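Local coordinates for putative heme binding protein (Tannerella forsythia, PDB 6EU8), which probably binds heme as a member of the HmuY-like family of bacterial heme-binding proteins, captured here without its ligand, at residues K105-G117 and F128-L140. Residues are numbered along the deposited sequence; the frame is centred on the assembly and turned at random.
Sequences KKDVEIKDKMLVG and FTVAGMAKVNPVL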
loop_
_atom_site.group_PDB
_atom_site.type_symbol
_atom_site.label_atom_id
_atom_site.label_comp_id
_atom_site.label_asym_id
_atom_site.label_seq_id
_atom_site.Cartn_x
_atom_site.Cartn_y
_atom_site.Cartn_z
ATOM N N LYS A 105 13.362 4.400 -4.652
ATOM C CA LYS A 105 12.342 5.184 -5.321
ATOM C C LYS A 105 11.246 5.717 -4.379
ATOM O O LYS A 105 10.684 4.958 -3.554
ATOM C CB LYS A 105 11.662 4.339 -6.396
ATOM C CG LYS A 105 12.567 3.739 -7.449
ATOM C CD LYS A 105 13.366 4.840 -8.136
ATOM C CE LYS A 105 14.002 4.346 -9.420
ATOM N NZ LYS A 105 14.505 5.517 -10.177
ATOM N N LYS A 106 10.974 7.013 -4.503
ATOM C CA LYS A 106 9.904 7.684 -3.761
ATOM C C LYS A 106 8.532 7.413 -4.429
ATOM O O LYS A 106 8.453 6.925 -5.551
ATOM C CB LYS A 106 10.134 9.204 -3.706
ATOM C CG LYS A 106 11.358 9.629 -2.887
ATOM C CD LYS A 106 11.783 11.052 -3.220
ATOM C CE LYS A 106 13.195 11.340 -2.716
ATOM N NZ LYS A 106 13.298 11.183 -1.240
ATOM N N ASP A 107 7.473 7.716 -3.693
ATOM C CA ASP A 107 6.096 7.541 -4.219
ATOM C C ASP A 107 5.854 8.498 -5.394
ATOM O O ASP A 107 6.451 9.611 -5.443
ATOM C CB ASP A 107 5.051 7.816 -3.163
ATOM C CG ASP A 107 5.057 6.838 -2.004
ATOM O OD1 ASP A 107 5.936 5.950 -1.857
ATOM O OD2 ASP A 107 4.164 7.031 -1.174
ATOM N N VAL A 108 4.976 8.089 -6.316
ATOM C CA VAL A 108 4.571 8.915 -7.468
ATOM C C VAL A 108 3.091 9.271 -7.357
ATOM O O VAL A 108 2.332 8.549 -6.718
ATOM C CB VAL A 108 4.863 8.243 -8.822
ATOM C CG1 VAL A 108 6.367 7.958 -8.950
ATOM C CG2 VAL A 108 4.053 6.976 -9.049
ATOM N N GLU A 109 2.714 10.390 -7.951
ATOM C CA GLU A 109 1.323 10.859 -8.009
ATOM C C GLU A 109 0.681 10.354 -9.282
ATOM O O GLU A 109 1.251 10.540 -10.382
ATOM C CB GLU A 109 1.254 12.400 -8.011
ATOM C CG GLU A 109 1.595 13.033 -6.667
ATOM C CD GLU A 109 1.263 14.521 -6.573
ATOM O OE1 GLU A 109 0.932 15.165 -7.598
ATOM O OE2 GLU A 109 1.332 15.049 -5.444
ATOM N N ILE A 110 -0.512 9.751 -9.165
ATOM C CA ILE A 110 -1.271 9.278 -10.323
ATOM C C ILE A 110 -2.641 9.974 -10.357
ATOM O O ILE A 110 -3.362 9.994 -9.353
ATOM C CB ILE A 110 -1.393 7.749 -10.373
ATOM C CG1 ILE A 110 -2.029 7.172 -9.108
ATOM C CG2 ILE A 110 -0.019 7.123 -10.583
ATOM C CD1 ILE A 110 -2.380 5.691 -9.259
ATOM N N LYS A 111 -2.975 10.540 -11.518
ATOM C CA LYS A 111 -4.176 11.338 -11.735
ATOM C C LYS A 111 -5.299 10.533 -12.428
ATOM O O LYS A 111 -5.089 9.960 -13.499
ATOM C CB LYS A 111 -3.808 12.524 -12.625
ATOM C CG LYS A 111 -4.910 13.530 -12.833
ATOM C CD LYS A 111 -4.446 14.647 -13.773
ATOM C CE LYS A 111 -5.580 15.566 -14.176
ATOM N NZ LYS A 111 -5.059 16.662 -15.049
ATOM N N ASP A 112 -6.473 10.476 -11.806
ATOM C CA ASP A 112 -7.671 9.846 -12.382
ATOM C C ASP A 112 -7.402 8.424 -12.828
ATOM O O ASP A 112 -7.797 7.993 -13.934
ATOM C CB ASP A 112 -8.219 10.689 -13.548
ATOM C CG ASP A 112 -8.857 11.984 -13.089
ATOM O OD1 ASP A 112 -9.381 12.065 -11.979
ATOM O OD2 ASP A 112 -8.902 12.941 -13.900
ATOM N N LYS A 113 -6.728 7.674 -11.966
ATOM C CA LYS A 113 -6.304 6.303 -12.313
ATOM C C LYS A 113 -6.646 5.271 -11.241
ATOM O O LYS A 113 -7.052 4.156 -11.573
ATOM C CB LYS A 113 -4.816 6.271 -12.660
ATOM C CG LYS A 113 -4.541 6.727 -14.101
ATOM C CD LYS A 113 -3.082 7.071 -14.365
ATOM C CE LYS A 113 -2.883 7.529 -15.811
ATOM N NZ LYS A 113 -1.636 8.330 -15.986
ATOM N N MET A 114 -6.501 5.598 -9.956
ATOM C CA MET A 114 -6.736 4.609 -8.889
ATOM C C MET A 114 -8.225 4.393 -8.615
ATOM O O MET A 114 -8.949 5.359 -8.347
ATOM C CB MET A 114 -6.021 4.994 -7.602
ATOM C CG MET A 114 -5.998 3.889 -6.538
ATOM S SD MET A 114 -5.344 4.393 -4.921
ATOM C CE MET A 114 -6.702 5.326 -4.315
ATOM N N LEU A 115 -8.699 3.138 -8.691
ATOM C CA LEU A 115 -10.121 2.869 -8.496
ATOM C C LEU A 115 -10.592 3.089 -7.071
ATOM O O LEU A 115 -10.041 2.493 -6.129
ATOM C CB LEU A 115 -10.467 1.410 -8.850
ATOM C CG LEU A 115 -10.731 1.053 -10.289
ATOM C CD1 LEU A 115 -10.895 -0.462 -10.399
ATOM C CD2 LEU A 115 -12.000 1.728 -10.778
ATOM N N VAL A 116 -11.646 3.894 -6.914
ATOM C CA VAL A 116 -12.335 4.058 -5.639
ATOM C C VAL A 116 -13.824 3.635 -5.623
ATOM O O VAL A 116 -14.446 3.637 -4.575
ATOM C CB VAL A 116 -12.185 5.514 -5.095
ATOM C CG1 VAL A 116 -10.727 5.844 -4.796
ATOM C CG2 VAL A 116 -12.765 6.536 -6.068
ATOM N N GLY A 117 -14.324 3.201 -6.787
ATOM C CA GLY A 117 -15.725 2.730 -6.915
ATOM C C GLY A 117 -15.798 1.857 -8.161
ATOM O O GLY A 117 -15.523 2.317 -9.278
ATOM N N PHE A 128 -17.274 4.057 -13.933
ATOM C CA PHE A 128 -16.523 3.676 -12.724
ATOM C C PHE A 128 -15.936 4.963 -12.108
ATOM O O PHE A 128 -15.961 5.999 -12.768
ATOM C CB PHE A 128 -15.418 2.663 -13.008
ATOM C CG PHE A 128 -14.426 3.094 -14.057
ATOM C CD1 PHE A 128 -13.315 3.875 -13.729
ATOM C CD2 PHE A 128 -14.587 2.707 -15.409
ATOM C CE1 PHE A 128 -12.430 4.299 -14.713
ATOM C CE2 PHE A 128 -13.686 3.122 -16.381
ATOM C CZ PHE A 128 -12.598 3.906 -16.040
ATOM N N THR A 129 -15.487 4.879 -10.856
ATOM C CA THR A 129 -15.012 6.089 -10.119
ATOM C C THR A 129 -13.534 5.961 -9.756
ATOM O O THR A 129 -13.096 4.929 -9.238
ATOM C CB THR A 129 -15.847 6.296 -8.855
ATOM O OG1 THR A 129 -17.244 6.235 -9.207
ATOM C CG2 THR A 129 -15.586 7.694 -8.207
ATOM N N VAL A 130 -12.778 7.028 -10.002
ATOM C CA VAL A 130 -11.326 7.101 -9.685
ATOM C C VAL A 130 -10.992 8.274 -8.747
ATOM O O VAL A 130 -11.681 9.279 -8.703
ATOM C CB VAL A 130 -10.469 7.213 -10.945
ATOM C CG1 VAL A 130 -10.554 5.916 -11.771
ATOM C CG2 VAL A 130 -10.879 8.388 -11.818
ATOM N N ALA A 131 -9.890 8.115 -8.014
ATOM C CA ALA A 131 -9.334 9.200 -7.177
ATOM C C ALA A 131 -8.773 10.293 -8.071
ATOM O O ALA A 131 -8.011 10.019 -8.989
ATOM C CB ALA A 131 -8.260 8.637 -6.284
ATOM N N GLY A 132 -9.129 11.561 -7.816
ATOM C CA GLY A 132 -8.563 12.652 -8.642
ATOM C C GLY A 132 -7.039 12.684 -8.627
ATOM O O GLY A 132 -6.390 12.886 -9.659
ATOM N N MET A 133 -6.461 12.475 -7.448
ATOM C CA MET A 133 -5.049 12.305 -7.288
ATOM C C MET A 133 -4.778 11.283 -6.184
ATOM O O MET A 133 -5.459 11.328 -5.169
ATOM C CB MET A 133 -4.446 13.658 -6.839
ATOM C CG MET A 133 -4.461 14.772 -7.869
ATOM S SD MET A 133 -3.444 14.548 -9.348
ATOM C CE MET A 133 -2.128 13.483 -8.778
ATOM N N ALA A 134 -3.812 10.400 -6.399
ATOM C CA ALA A 134 -3.375 9.446 -5.392
ATOM C C ALA A 134 -1.860 9.228 -5.471
ATOM O O ALA A 134 -1.241 9.452 -6.512
ATOM C CB ALA A 134 -4.134 8.107 -5.510
ATOM N N LYS A 135 -1.288 8.816 -4.355
ATOM C CA LYS A 135 0.143 8.499 -4.247
ATOM C C LYS A 135 0.315 6.993 -4.068
ATOM O O LYS A 135 -0.352 6.395 -3.220
ATOM C CB LYS A 135 0.793 9.238 -3.052
ATOM C CG LYS A 135 0.805 10.746 -3.203
ATOM C CD LYS A 135 1.362 11.462 -1.971
ATOM C CE LYS A 135 1.387 12.971 -2.175
ATOM N NZ LYS A 135 0.863 13.701 -0.986
ATOM N N VAL A 136 1.218 6.396 -4.861
ATOM C CA VAL A 136 1.530 4.975 -4.831
ATOM C C VAL A 136 3.044 4.807 -5.014
ATOM O O VAL A 136 3.663 5.577 -5.756
ATOM C CB VAL A 136 0.763 4.163 -5.922
ATOM C CG1 VAL A 136 -0.747 4.306 -5.714
ATOM C CG2 VAL A 136 1.136 4.594 -7.342
ATOM N N ASN A 137 3.631 3.793 -4.413
ATOM C CA ASN A 137 5.063 3.539 -4.595
ATOM C C ASN A 137 5.278 2.554 -5.742
ATOM O O ASN A 137 4.716 1.440 -5.703
ATOM C CB ASN A 137 5.691 2.999 -3.319
ATOM C CG ASN A 137 7.206 2.995 -3.416
ATOM O OD1 ASN A 137 7.806 2.064 -3.919
ATOM N ND2 ASN A 137 7.806 4.100 -3.008
ATOM N N PRO A 138 6.067 2.937 -6.776
ATOM C CA PRO A 138 6.207 2.087 -7.967
ATOM C C PRO A 138 7.078 0.834 -7.755
ATOM O O PRO A 138 6.983 -0.101 -8.551
ATOM C CB PRO A 138 6.850 3.036 -8.985
ATOM C CG PRO A 138 7.617 3.985 -8.158
ATOM C CD PRO A 138 6.816 4.195 -6.921
ATOM N N VAL A 139 7.936 0.825 -6.721
ATOM C CA VAL A 139 8.694 -0.361 -6.336
ATOM C C VAL A 139 7.792 -1.330 -5.533
ATOM O O VAL A 139 7.670 -2.509 -5.882
ATOM C CB VAL A 139 10.008 -0.001 -5.562
ATOM C CG1 VAL A 139 10.644 -1.238 -4.915
ATOM C CG2 VAL A 139 10.991 0.701 -6.510
ATOM N N LEU A 140 7.118 -0.832 -4.502
ATOM C CA LEU A 140 6.282 -1.712 -3.690
ATOM C C LEU A 140 5.134 -2.320 -4.492
ATOM O O LEU A 140 4.700 -3.395 -4.154
ATOM C CB LEU A 140 5.794 -1.007 -2.429
ATOM C CG LEU A 140 6.923 -0.604 -1.459
ATOM C CD1 LEU A 140 6.402 0.325 -0.365
ATOM C CD2 LEU A 140 7.607 -1.825 -0.884
HETATM O O HOH W 1 -5.739 8.438 -9.277
#
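An antiparallel pairing, interrupted midway, joins strands 105-111 and 115-117 to strand 127-136 of the HmuY-like beta fold. Val108 with Val136 and Ile110 with Ala134 are hydrogen-bonded pairs; Ile110 N reaches Ala134 O at 2.8 Å. Between them Glu109 and Lys135 form a non-hydrogen-bonded pair on the exposed face, their chains side by side, the opposite charges not in contact (Glu109 OE2 to Lys135 NZ 4.7 Å). Met133 folds back there, bent at chi2 (-66°), which brings its flexible thioether along Lys111 CB and CG and sets CE 3.6 Å from Glu109 CB. Val108, Ile110 and Val136 share the other face; beta-branched residues suit extended chain, and the Ile110 side chain crosses that of Val136 at about a right angle.

At one end the Asn137 amide bonds in three directions. A chi1 of -169° swings it toward 105-107, where ND2 gives one hydrogen to Lys105 O, from above that carbonyl plane, and the other to the anti lone pair of Asp107 OD1 (2.9 Å); Asn137 OD1 accepts from Leu140 N in an Asx motif. Thr80 also bonds Asp107 OD1.

Toward the other end Asp112, whose carboxylate bonds His45, still reaches Gly132 O through its N; beyond it the ladder is interrupted, and a water joins Ile110 O, Lys113 N and Ala131 O. Pairing resumes where Ala131 N meets Met114 O at 2.9 Å. The Met114 sulfur and methyl pack on small Ala134, the methyl also on Ala131. Val116 and Gly117 then face Thr129 in a classic beta bulge, where Gly117, lacking a side chain, suits the tight space beside Thr129 CB.

Backbone hydrogen bonds thus join the strands, apolar side chains pack one face, and the Asn137 amide fixes the turn after Val136.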